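PDB 5F7U: cycloalternan-forming enzyme from Listeria monocytogenes serovar 1/2a, which belongs to glycoside hydrolase family 31, a multidomain protein that joins a TIM barrel to several beta-rich domains and a carbohydrate-binding module. Local coordinates for residues E34-N39 with G84-G89; D90-T95 with F111-T116; P30-D35 with V115-Y120. The protein carries 1 engineered substitution. One frame throughout, in Å; residues are numbered along the deposited sequence.

Interaction 1 (E34-N39 with G84-G89)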
loop_
_atom_site.group_PDB
_atom_site.type_symbol
_atom_site.label_atom_id
_atom_site.label_comp_id
_atom_site.label_asym_id
_atom_site.label_seq_id
_atom_site.Cartn_x
_atom_site.Cartn_y
_atom_site.Cartn_z
ATOM N N GLU A 34 -14.866 -31.647 -22.944
ATOM C CA GLU A 34 -15.776 -30.511 -22.729
ATOM C C GLU A 34 -16.667 -30.255 -23.936
ATOM O O GLU A 34 -16.189 -30.086 -25.058
ATOM C CB GLU A 34 -15.009 -29.230 -22.358
ATOM C CG GLU A 34 -14.212 -29.381 -21.070
ATOM C CD GLU A 34 -13.516 -28.102 -20.639
ATOM O OE1 GLU A 34 -13.137 -27.287 -21.517
ATOM O OE2 GLU A 34 -13.302 -27.934 -19.415
ATOM N N ASP A 35 -17.970 -30.217 -23.691
ATOM C CA ASP A 35 -18.921 -29.867 -24.733
ATOM C C ASP A 35 -18.730 -28.415 -25.197
ATOM O O ASP A 35 -18.633 -27.508 -24.374
ATOM C CB ASP A 35 -20.349 -30.091 -24.238
ATOM C CG ASP A 35 -21.361 -29.797 -25.299
ATOM O OD1 ASP A 35 -21.194 -30.342 -26.414
ATOM O OD2 ASP A 35 -22.318 -29.037 -25.030
ATOM N N VAL A 36 -18.658 -28.215 -26.515
ATOM C CA VAL A 36 -18.344 -26.901 -27.098
ATOM C C VAL A 36 -19.605 -26.327 -27.732
ATOM O O VAL A 36 -20.185 -26.922 -28.649
ATOM C CB VAL A 36 -17.206 -26.984 -28.132
ATOM C CG1 VAL A 36 -16.887 -25.600 -28.721
ATOM C CG2 VAL A 36 -15.954 -27.607 -27.504
ATOM N N ILE A 37 -20.034 -25.182 -27.206
ATOM C CA ILE A 37 -21.199 -24.457 -27.724
ATOM C C ILE A 37 -20.775 -23.165 -28.399
ATOM O O ILE A 37 -19.938 -22.413 -27.865
ATOM C CB ILE A 37 -22.208 -24.117 -26.590
ATOM C CG1 ILE A 37 -22.694 -25.397 -25.878
ATOM C CG2 ILE A 37 -23.396 -23.279 -27.107
ATOM C CD1 ILE A 37 -23.501 -26.347 -26.741
ATOM N N LEU A 38 -21.380 -22.895 -29.553
ATOM C CA LEU A 38 -21.180 -21.634 -30.267
ATOM C C LEU A 38 -22.439 -20.789 -30.228
ATOM O O LEU A 38 -23.509 -21.218 -30.676
ATOM C CB LEU A 38 -20.758 -21.880 -31.716
ATOM C CG LEU A 38 -19.668 -22.902 -31.991
ATOM C CD1 LEU A 38 -19.527 -23.047 -33.507
ATOM C CD2 LEU A 38 -18.336 -22.490 -31.371
ATOM N N ASN A 39 -22.299 -19.590 -29.681
ATOM C CA ASN A 39 -23.399 -18.625 -29.653
ATOM C C ASN A 39 -23.285 -17.680 -30.837
ATOM O O ASN A 39 -22.261 -17.031 -31.014
ATOM C CB ASN A 39 -23.403 -17.876 -28.325
ATOM C CG ASN A 39 -23.632 -18.814 -27.163
ATOM O OD1 ASN A 39 -24.741 -19.303 -26.986
ATOM N ND2 ASN A 39 -22.570 -19.129 -26.408
ATOM N N GLY A 84 -20.324 -30.664 -29.828
ATOM C CA GLY A 84 -19.986 -31.843 -29.049
ATOM C C GLY A 84 -18.659 -31.697 -28.320
ATOM O O GLY A 84 -18.123 -30.580 -28.177
ATOM N N LYS A 85 -18.139 -32.831 -27.856
ATOM C CA LYS A 85 -16.887 -32.896 -27.082
ATOM C C LYS A 85 -15.756 -33.403 -27.950
ATOM O O LYS A 85 -15.994 -34.077 -28.956
ATOM C CB LYS A 85 -17.007 -33.894 -25.930
ATOM C CG LYS A 85 -18.041 -33.589 -24.877
ATOM C CD LYS A 85 -18.286 -34.872 -24.094
ATOM C CE LYS A 85 -19.199 -34.620 -22.905
ATOM N NZ LYS A 85 -19.671 -35.916 -22.340
ATOM N N PHE A 86 -14.523 -33.132 -27.525
ATOM C CA PHE A 86 -13.345 -33.486 -28.300
ATOM C C PHE A 86 -12.257 -34.141 -27.464
ATOM O O PHE A 86 -12.321 -34.142 -26.227
ATOM C CB PHE A 86 -12.816 -32.237 -29.021
ATOM C CG PHE A 86 -13.802 -31.663 -29.974
ATOM C CD1 PHE A 86 -13.995 -32.246 -31.227
ATOM C CD2 PHE A 86 -14.583 -30.554 -29.608
ATOM C CE1 PHE A 86 -14.953 -31.736 -32.108
ATOM C CE2 PHE A 86 -15.533 -30.038 -30.484
ATOM C CZ PHE A 86 -15.712 -30.628 -31.736
ATOM N N GLU A 87 -11.297 -34.744 -28.159
ATOM C CA GLU A 87 -10.132 -35.356 -27.513
ATOM C C GLU A 87 -8.924 -34.439 -27.548
ATOM O O GLU A 87 -8.818 -33.574 -28.426
ATOM C CB GLU A 87 -9.802 -36.665 -28.201
ATOM C CG GLU A 87 -10.874 -37.721 -28.040
ATOM C CD GLU A 87 -10.637 -38.896 -28.971
ATOM O OE1 GLU A 87 -9.671 -39.648 -28.750
ATOM O OE2 GLU A 87 -11.405 -39.056 -29.933
ATOM N N LYS A 88 -8.000 -34.665 -26.607
ATOM C CA LYS A 88 -6.733 -33.929 -26.563
ATOM C C LYS A 88 -6.049 -34.074 -27.922
ATOM O O LYS A 88 -5.934 -35.193 -28.431
ATOM C CB LYS A 88 -5.828 -34.483 -25.456
ATOM C CG LYS A 88 -4.456 -33.819 -25.368
ATOM C CD LYS A 88 -3.532 -34.654 -24.514
ATOM C CE LYS A 88 -2.195 -33.969 -24.303
ATOM N NZ LYS A 88 -1.280 -34.876 -23.570
ATOM N N GLY A 89 -5.619 -32.947 -28.491
ATOM C CA GLY A 89 -4.944 -32.929 -29.793
ATOM C C GLY A 89 -5.847 -32.616 -30.981
ATOM O O GLY A 89 -5.345 -32.331 -32.064
HETATM O O HOH W 1 -13.749 -30.837 -26.062
#
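The ring of Phe-86 presents its edge, not a face, to Val-36: methyl CG2 lies close to the ring plane, 3.9 Å from CE2, and the two side chains cross at about a right angle. The carboxylate of Asp-35 is the other flat group. With CG anti to the backbone N (chi1 -178°), it swings back toward the partner segment, and OD1 ends 3.3 Å from Gly-84 CA. Gly-84 brings no side chain to this approach and has a positive phi of 81°, a conformation that glycine adopts readily. The direct polar link is a hydrogen bond from Val-36 N to Gly-84 O, 2.9 Å long, in which the donor stands above the carbonyl plane. One residue further along, the chains have separated enough to admit a water. It donates to Glu-34 O at 2.7 Å and accepts from Phe-86 N at 2.8 Å, so both backbone groups are satisfied without touching each other. Glu-34 O also receives Lys-85 CA in a long C-H...O contact. CG of Lys-85 rests on the backbone at Asp-35 N, 3.6 Å away, before the extended chain leads off. Here the chain leading into strand 36-43 lies beside the loop following strand 76-84, its antiparallel neighbour. Phe-86 also touches Ile-92 of strand 91-100 and Val-115 of strand 106-129, while Val-36 packs on Leu-83 and Phe-113.

Interaction 2 (D90-T95 with F111-T116); sequences DEITYT and FTFYVT
Two faces of one antiparallel ladder differ sharply here. On the face of Ile-92, Tyr-94, Phe-111 and Phe-113 the packing is dense. Ile-92 runs alongside Phe-113 and sets CB over the ring, 3.5 Å from CZ, in a CH-pi contact only 19° off the ring normal. Phe-113 in turn offers its edge to Tyr-94, CE2 to CE2 at 3.9 Å, and Phe-111 CB lies over a face of the tyrosine ring, 3.8 Å from CZ. Tyr-94 and Phe-113 both hold CG in the crowded position between the backbone N and the carbonyl carbon (chi1 68° and 63°), and the two side chains cross at about a right angle. The phenol OH of Tyr-94 is bonded to His-9 and Arg-25. Strands 91-100 and 106-129 form a beta hairpin in the N-terminal beta-rich part of the protein. Its hydrogen-bonded pairs Ile-92/Phe-113 and Tyr-94/Phe-111 carry two N-H...O bonds each, and Val-115 N extends the ladder to Asp-90 O at 2.9 Å. The other face, with Glu-91, Thr-93, Thr-112 and Tyr-114, is more open and polar. At the non-hydrogen-bonded pair Thr-93/Thr-112 the hydroxyls bind each other, OG1 to OG1 at 2.7 Å. The extended Glu-91 lays CG 3.5 Å from Tyr-114 CE1, and a water bridges their ends, 2.9 Å from Glu-91 OE1 and 2.7 Å from Tyr-114 OH.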
loop_
_atom_site.group_PDB
_atom_site.type_symbol
_atom_site.label_atom_id
_atom_site.label_comp_id
_atom_site.label_asym_id
_atom_site.label_seq_id
_atom_site.Cartn_x
_atom_site.Cartn_y
_atom_site.Cartn_z
ATOM N N ASP A 90 -7.169 -32.675 -30.796
ATOM C CA ASP A 90 -8.094 -32.340 -31.886
ATOM C C ASP A 90 -7.924 -30.876 -32.262
ATOM O O ASP A 90 -7.839 -30.003 -31.393
ATOM C CB ASP A 90 -9.559 -32.618 -31.526
ATOM C CG ASP A 90 -9.911 -34.099 -31.523
ATOM O OD1 ASP A 90 -9.171 -34.934 -32.091
ATOM O OD2 ASP A 90 -10.967 -34.433 -30.952
ATOM N N GLU A 91 -7.848 -30.628 -33.563
ATOM C CA GLU A 91 -7.726 -29.285 -34.091
ATOM C C GLU A 91 -9.024 -29.001 -34.824
ATOM O O GLU A 91 -9.336 -29.649 -35.828
ATOM C CB GLU A 91 -6.518 -29.186 -35.029
ATOM C CG GLU A 91 -6.391 -27.830 -35.713
ATOM C CD GLU A 91 -5.235 -27.739 -36.696
ATOM O OE1 GLU A 91 -5.336 -26.924 -37.637
ATOM O OE2 GLU A 91 -4.225 -28.461 -36.557
ATOM N N ILE A 92 -9.803 -28.061 -34.295
ATOM C CA ILE A 92 -11.118 -27.772 -34.864
ATOM C C ILE A 92 -11.083 -26.418 -35.553
ATOM O O ILE A 92 -10.632 -25.440 -34.955
ATOM C CB ILE A 92 -12.213 -27.805 -33.766
ATOM C CG1 ILE A 92 -12.153 -29.112 -32.922
ATOM C CG2 ILE A 92 -13.592 -27.493 -34.336
ATOM C CD1 ILE A 92 -12.023 -30.422 -33.662
ATOM N N THR A 93 -11.557 -26.364 -36.801
ATOM C CA THR A 93 -11.700 -25.091 -37.522
ATOM C C THR A 93 -13.135 -24.950 -38.026
ATOM O O THR A 93 -13.657 -25.879 -38.640
ATOM C CB THR A 93 -10.686 -24.987 -38.674
ATOM O OG1 THR A 93 -9.353 -25.025 -38.130
ATOM C CG2 THR A 93 -10.870 -23.688 -39.476
ATOM N N TYR A 94 -13.761 -23.801 -37.773
ATOM C CA TYR A 94 -15.180 -23.627 -38.133
ATOM C C TYR A 94 -15.492 -22.228 -38.633
ATOM O O TYR A 94 -14.790 -21.268 -38.314
ATOM C CB TYR A 94 -16.105 -23.996 -36.948
ATOM C CG TYR A 94 -16.019 -23.052 -35.754
ATOM C CD1 TYR A 94 -16.856 -21.926 -35.666
ATOM C CD2 TYR A 94 -15.102 -23.280 -34.716
ATOM C CE1 TYR A 94 -16.769 -21.045 -34.582
ATOM C CE2 TYR A 94 -15.010 -22.398 -33.633
ATOM C CZ TYR A 94 -15.847 -21.289 -33.577
ATOM O OH TYR A 94 -15.774 -20.422 -32.490
ATOM N N THR A 95 -16.584 -22.133 -39.390
ATOM C CA THR A 95 -17.125 -20.883 -39.896
ATOM C C THR A 95 -18.613 -20.931 -39.566
ATOM O O THR A 95 -19.283 -21.935 -39.818
ATOM C CB THR A 95 -16.893 -20.773 -41.421
ATOM O OG1 THR A 95 -15.486 -20.785 -41.690
ATOM C CG2 THR A 95 -17.500 -19.492 -42.020
ATOM N N PHE A 111 -12.472 -19.824 -37.522
ATOM C CA PHE A 111 -11.855 -19.811 -36.193
ATOM C C PHE A 111 -11.291 -21.192 -35.875
ATOM O O PHE A 111 -11.915 -22.220 -36.181
ATOM C CB PHE A 111 -12.887 -19.417 -35.124
ATOM C CG PHE A 111 -13.598 -18.124 -35.408
ATOM C CD1 PHE A 111 -12.939 -16.890 -35.262
ATOM C CD2 PHE A 111 -14.937 -18.130 -35.811
ATOM C CE1 PHE A 111 -13.616 -15.690 -35.507
ATOM C CE2 PHE A 111 -15.620 -16.928 -36.055
ATOM C CZ PHE A 111 -14.957 -15.712 -35.897
ATOM N N THR A 112 -10.101 -21.225 -35.285
ATOM C CA THR A 112 -9.476 -22.501 -34.953
ATOM C C THR A 112 -9.300 -22.601 -33.452
ATOM O O THR A 112 -8.971 -21.604 -32.811
ATOM C CB THR A 112 -8.124 -22.678 -35.698
ATOM O OG1 THR A 112 -8.359 -22.718 -37.111
ATOM C CG2 THR A 112 -7.369 -23.979 -35.266
ATOM N N PHE A 113 -9.549 -23.788 -32.891
ATOM C CA PHE A 113 -9.095 -24.076 -31.523
ATOM C C PHE A 113 -8.436 -25.438 -31.452
ATOM O O PHE A 113 -8.722 -26.320 -32.279
ATOM C CB PHE A 113 -10.209 -23.905 -30.456
ATOM C CG PHE A 113 -11.397 -24.849 -30.598
ATOM C CD1 PHE A 113 -11.403 -26.115 -29.993
ATOM C CD2 PHE A 113 -12.546 -24.436 -31.282
ATOM C CE1 PHE A 113 -12.520 -26.949 -30.095
ATOM C CE2 PHE A 113 -13.672 -25.256 -31.385
ATOM C CZ PHE A 113 -13.660 -26.522 -30.793
ATOM N N TYR A 114 -7.528 -25.578 -30.490
ATOM C CA TYR A 114 -6.783 -26.813 -30.290
ATOM C C TYR A 114 -7.152 -27.366 -28.921
ATOM O O TYR A 114 -7.026 -26.676 -27.910
ATOM C CB TYR A 114 -5.276 -26.569 -30.371
ATOM C CG TYR A 114 -4.837 -25.847 -31.623
ATOM C CD1 TYR A 114 -4.493 -26.557 -32.786
ATOM C CD2 TYR A 114 -4.742 -24.439 -31.646
ATOM C CE1 TYR A 114 -4.093 -25.882 -33.935
ATOM C CE2 TYR A 114 -4.334 -23.770 -32.789
ATOM C CZ TYR A 114 -4.009 -24.494 -33.922
ATOM O OH TYR A 114 -3.596 -23.813 -35.054
ATOM N N VAL A 115 -7.596 -28.609 -28.897
ATOM C CA VAL A 115 -8.151 -29.192 -27.685
ATOM C C VAL A 115 -7.017 -29.720 -26.805
ATOM O O VAL A 115 -6.161 -30.491 -27.250
ATOM C CB VAL A 115 -9.205 -30.260 -28.026
ATOM C CG1 VAL A 115 -9.761 -30.889 -26.758
ATOM C CG2 VAL A 115 -10.334 -29.618 -28.839
ATOM N N THR A 116 -7.036 -29.288 -25.550
ATOM C CA THR A 116 -5.918 -29.481 -24.643
ATOM C C THR A 116 -6.237 -30.425 -23.482
ATOM O O THR A 116 -7.404 -30.717 -23.196
ATOM C CB THR A 116 -5.506 -28.120 -24.052
ATOM O OG1 THR A 116 -6.666 -27.508 -23.465
ATOM C CG2 THR A 116 -4.948 -27.192 -25.148
HETATM O O HOH W 2 -4.036 -24.294 -37.694
#

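Interaction 3 (P30-D35 with V115-Y120)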
loop_
_atom_site.group_PDB
_atom_site.type_symbol
_atom_site.label_atom_id
_atom_site.label_comp_id
_atom_site.label_asym_id
_atom_site.label_seq_id
_atom_site.Cartn_x
_atom_site.Cartn_y
_atom_site.Cartn_z
ATOM N N PRO A 30 -11.484 -24.866 -25.276
ATOM C CA PRO A 30 -11.980 -26.187 -24.861
ATOM C C PRO A 30 -10.859 -27.161 -24.508
ATOM O O PRO A 30 -9.845 -27.255 -25.224
ATOM C CB PRO A 30 -12.736 -26.680 -26.097
ATOM C CG PRO A 30 -13.151 -25.411 -26.798
ATOM C CD PRO A 30 -11.939 -24.528 -26.640
ATOM N N LYS A 31 -11.059 -27.858 -23.393
ATOM C CA LYS A 31 -10.216 -28.962 -22.984
ATOM C C LYS A 31 -10.888 -30.267 -23.390
ATOM O O LYS A 31 -12.081 -30.285 -23.728
ATOM C CB LYS A 31 -9.999 -28.934 -21.472
ATOM C CG LYS A 31 -9.209 -27.730 -20.966
ATOM C CD LYS A 31 -9.072 -27.852 -19.453
ATOM C CE LYS A 31 -8.834 -26.531 -18.762
ATOM N NZ LYS A 31 -10.050 -25.661 -18.772
ATOM N N ALA A 32 -10.129 -31.361 -23.337
ATOM C CA ALA A 32 -10.651 -32.704 -23.619
ATOM C C ALA A 32 -11.942 -32.997 -22.835
ATOM O O ALA A 32 -12.041 -32.689 -21.635
ATOM C CB ALA A 32 -9.587 -33.746 -23.296
ATOM N N GLY A 33 -12.922 -33.578 -23.521
ATOM C CA GLY A 33 -14.184 -33.989 -22.894
ATOM C C GLY A 33 -15.186 -32.887 -22.589
ATOM O O GLY A 33 -16.249 -33.166 -22.036
ATOM N N GLU A 34 -14.866 -31.647 -22.944
ATOM C CA GLU A 34 -15.776 -30.511 -22.729
ATOM C C GLU A 34 -16.667 -30.255 -23.936
ATOM O O GLU A 34 -16.189 -30.086 -25.058
ATOM C CB GLU A 34 -15.009 -29.230 -22.358
ATOM C CG GLU A 34 -14.212 -29.381 -21.070
ATOM C CD GLU A 34 -13.516 -28.102 -20.639
ATOM O OE1 GLU A 34 -13.137 -27.287 -21.517
ATOM O OE2 GLU A 34 -13.302 -27.934 -19.415
ATOM N N ASP A 35 -17.970 -30.217 -23.691
ATOM C CA ASP A 35 -18.921 -29.867 -24.733
ATOM C C ASP A 35 -18.730 -28.415 -25.197
ATOM O O ASP A 35 -18.633 -27.508 -24.374
ATOM C CB ASP A 35 -20.349 -30.091 -24.238
ATOM C CG ASP A 35 -21.361 -29.797 -25.299
ATOM O OD1 ASP A 35 -21.194 -30.342 -26.414
ATOM O OD2 ASP A 35 -22.318 -29.037 -25.030
ATOM N N VAL A 115 -7.596 -28.609 -28.897
ATOM C CA VAL A 115 -8.151 -29.192 -27.685
ATOM C C VAL A 115 -7.017 -29.720 -26.805
ATOM O O VAL A 115 -6.161 -30.491 -27.250
ATOM C CB VAL A 115 -9.205 -30.260 -28.026
ATOM C CG1 VAL A 115 -9.761 -30.889 -26.758
ATOM C CG2 VAL A 115 -10.334 -29.618 -28.839
ATOM N N THR A 116 -7.036 -29.288 -25.550
ATOM C CA THR A 116 -5.918 -29.481 -24.643
ATOM C C THR A 116 -6.237 -30.425 -23.482
ATOM O O THR A 116 -7.404 -30.717 -23.196
ATOM C CB THR A 116 -5.506 -28.120 -24.052
ATOM O OG1 THR A 116 -6.666 -27.508 -23.465
ATOM C CG2 THR A 116 -4.948 -27.192 -25.148
ATOM N N ASP A 117 -5.182 -30.905 -22.827
ATOM C CA ASP A 117 -5.302 -31.547 -21.527
ATOM C C ASP A 117 -4.023 -31.322 -20.742
ATOM O O ASP A 117 -2.998 -30.931 -21.312
ATOM C CB ASP A 117 -5.631 -33.058 -21.657
ATOM C CG ASP A 117 -6.422 -33.601 -20.456
ATOM O OD1 ASP A 117 -6.497 -32.957 -19.386
ATOM O OD2 ASP A 117 -6.980 -34.712 -20.590
ATOM N N TRP A 118 -4.104 -31.536 -19.431
ATOM C CA TRP A 118 -2.961 -31.349 -18.536
ATOM C C TRP A 118 -1.910 -32.440 -18.673
ATOM O O TRP A 118 -2.236 -33.629 -18.791
ATOM C CB TRP A 118 -3.448 -31.230 -17.079
ATOM C CG TRP A 118 -4.149 -29.926 -16.837
ATOM C CD1 TRP A 118 -5.501 -29.701 -16.828
ATOM C CD2 TRP A 118 -3.528 -28.665 -16.618
ATOM N NE1 TRP A 118 -5.756 -28.361 -16.602
ATOM C CE2 TRP A 118 -4.564 -27.700 -16.490
ATOM C CE3 TRP A 118 -2.188 -28.242 -16.550
ATOM C CZ2 TRP A 118 -4.305 -26.345 -16.253
ATOM C CZ3 TRP A 118 -1.921 -26.878 -16.328
ATOM C CH2 TRP A 118 -2.987 -25.949 -16.175
ATOM N N GLU A 119 -0.648 -32.009 -18.662
ATOM C CA GLU A 119 0.511 -32.896 -18.544
ATOM C C GLU A 119 1.303 -32.377 -17.355
ATOM O O GLU A 119 1.385 -31.154 -17.146
ATOM C CB GLU A 119 1.372 -32.835 -19.796
ATOM C CG GLU A 119 0.660 -33.317 -21.058
ATOM C CD GLU A 119 1.507 -33.222 -22.314
ATOM O OE1 GLU A 119 2.608 -32.614 -22.303
ATOM O OE2 GLU A 119 1.048 -33.758 -23.339
ATOM N N TYR A 120 1.853 -33.288 -16.558
ATOM C CA TYR A 120 2.571 -32.897 -15.345
ATOM C C TYR A 120 3.954 -33.495 -15.343
ATOM O O TYR A 120 4.205 -34.464 -16.027
ATOM C CB TYR A 120 1.833 -33.352 -14.081
ATOM C CG TYR A 120 0.439 -32.795 -13.931
ATOM C CD1 TYR A 120 0.233 -31.570 -13.278
ATOM C CD2 TYR A 120 -0.684 -33.499 -14.418
ATOM C CE1 TYR A 120 -1.046 -31.046 -13.121
ATOM C CE2 TYR A 120 -1.968 -32.976 -14.275
ATOM C CZ TYR A 120 -2.132 -31.755 -13.621
ATOM O OH TYR A 120 -3.398 -31.231 -13.467
#
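The backbones meet at a single bridge between Lys-31 and Thr-116, where Ala-32 N gives a hydrogen bond of 2.8 Å to Thr-116 O nearly along the C=O axis, while the return bond from Thr-116 N to Pro-30 O is weak at 3.5 Å. The loop side, between strands 25-26 and 36-43 of the N-terminal Lmo2446-like region, is shaped by a type II beta turn from Lys-31 to Glu-34, with Gly-33 supplying the positive phi (77°) at its third position. Glu-34 fastens the turn from within: its OE1 takes the N-H of Lys-31 at 2.9 Å in an almost straight bond (171°), met from above the carboxylate plane. Lys-31, with CG beside its own backbone N, crosses Thr-116 obliquely and brings CG to 3.6 Å from Thr-116 OG1. Its chain then runs on until CE comes near Trp-118 NE1. Val-115 turns CG1 against the peptide of the turn, 3.5 Å from Ala-32 N, so a methyl lies beside the strong backbone bond. Ala-32 CB lies near Thr-116 O and 3.9 Å from Asp-117 OD2; the other oxygen of that carboxylate, OD1, accepts the N-H of its neighbour Trp-118. Leu-228 of strand 214-229 touches Lys-31, Thr-116 and Trp-118 alike. The join rests mainly on backbone polarity: one good bond and one weak one tie the 30-35 loop to strand 106-129, side chains add van der Waals contact, mostly carbon against polar atoms, and one oxygen each of Glu-34 and Asp-117 accepts a peptide N-H of its own segment.

The three contacts interlock around the loop 84-89. Interactions 1 and 3 overlap at Glu-34 and Asp-35, while interactions 2 and 3 share Val-115 and Thr-116. Centres lie about 9 Å apart for interaction 1 with either of the others, and about 12 Å for interactions 2 and 3. Gly-89 N lies 2.8 Å from Val-115 O, a probable hydrogen bond, and Lys-88 NZ forms a 2.6 Å salt bridge with Glu-119 OE2. Phe-86 CE1 meets Ile-92 CD1 at 3.6 Å, and Pro-30 CG touches Phe-113 CE1 at 3.7 Å. In interaction 2 the Phe-111 side chain is about 11 Å from a bound alpha-D-glucopyranose, but no residue of the three contacts lines a glycan pocket.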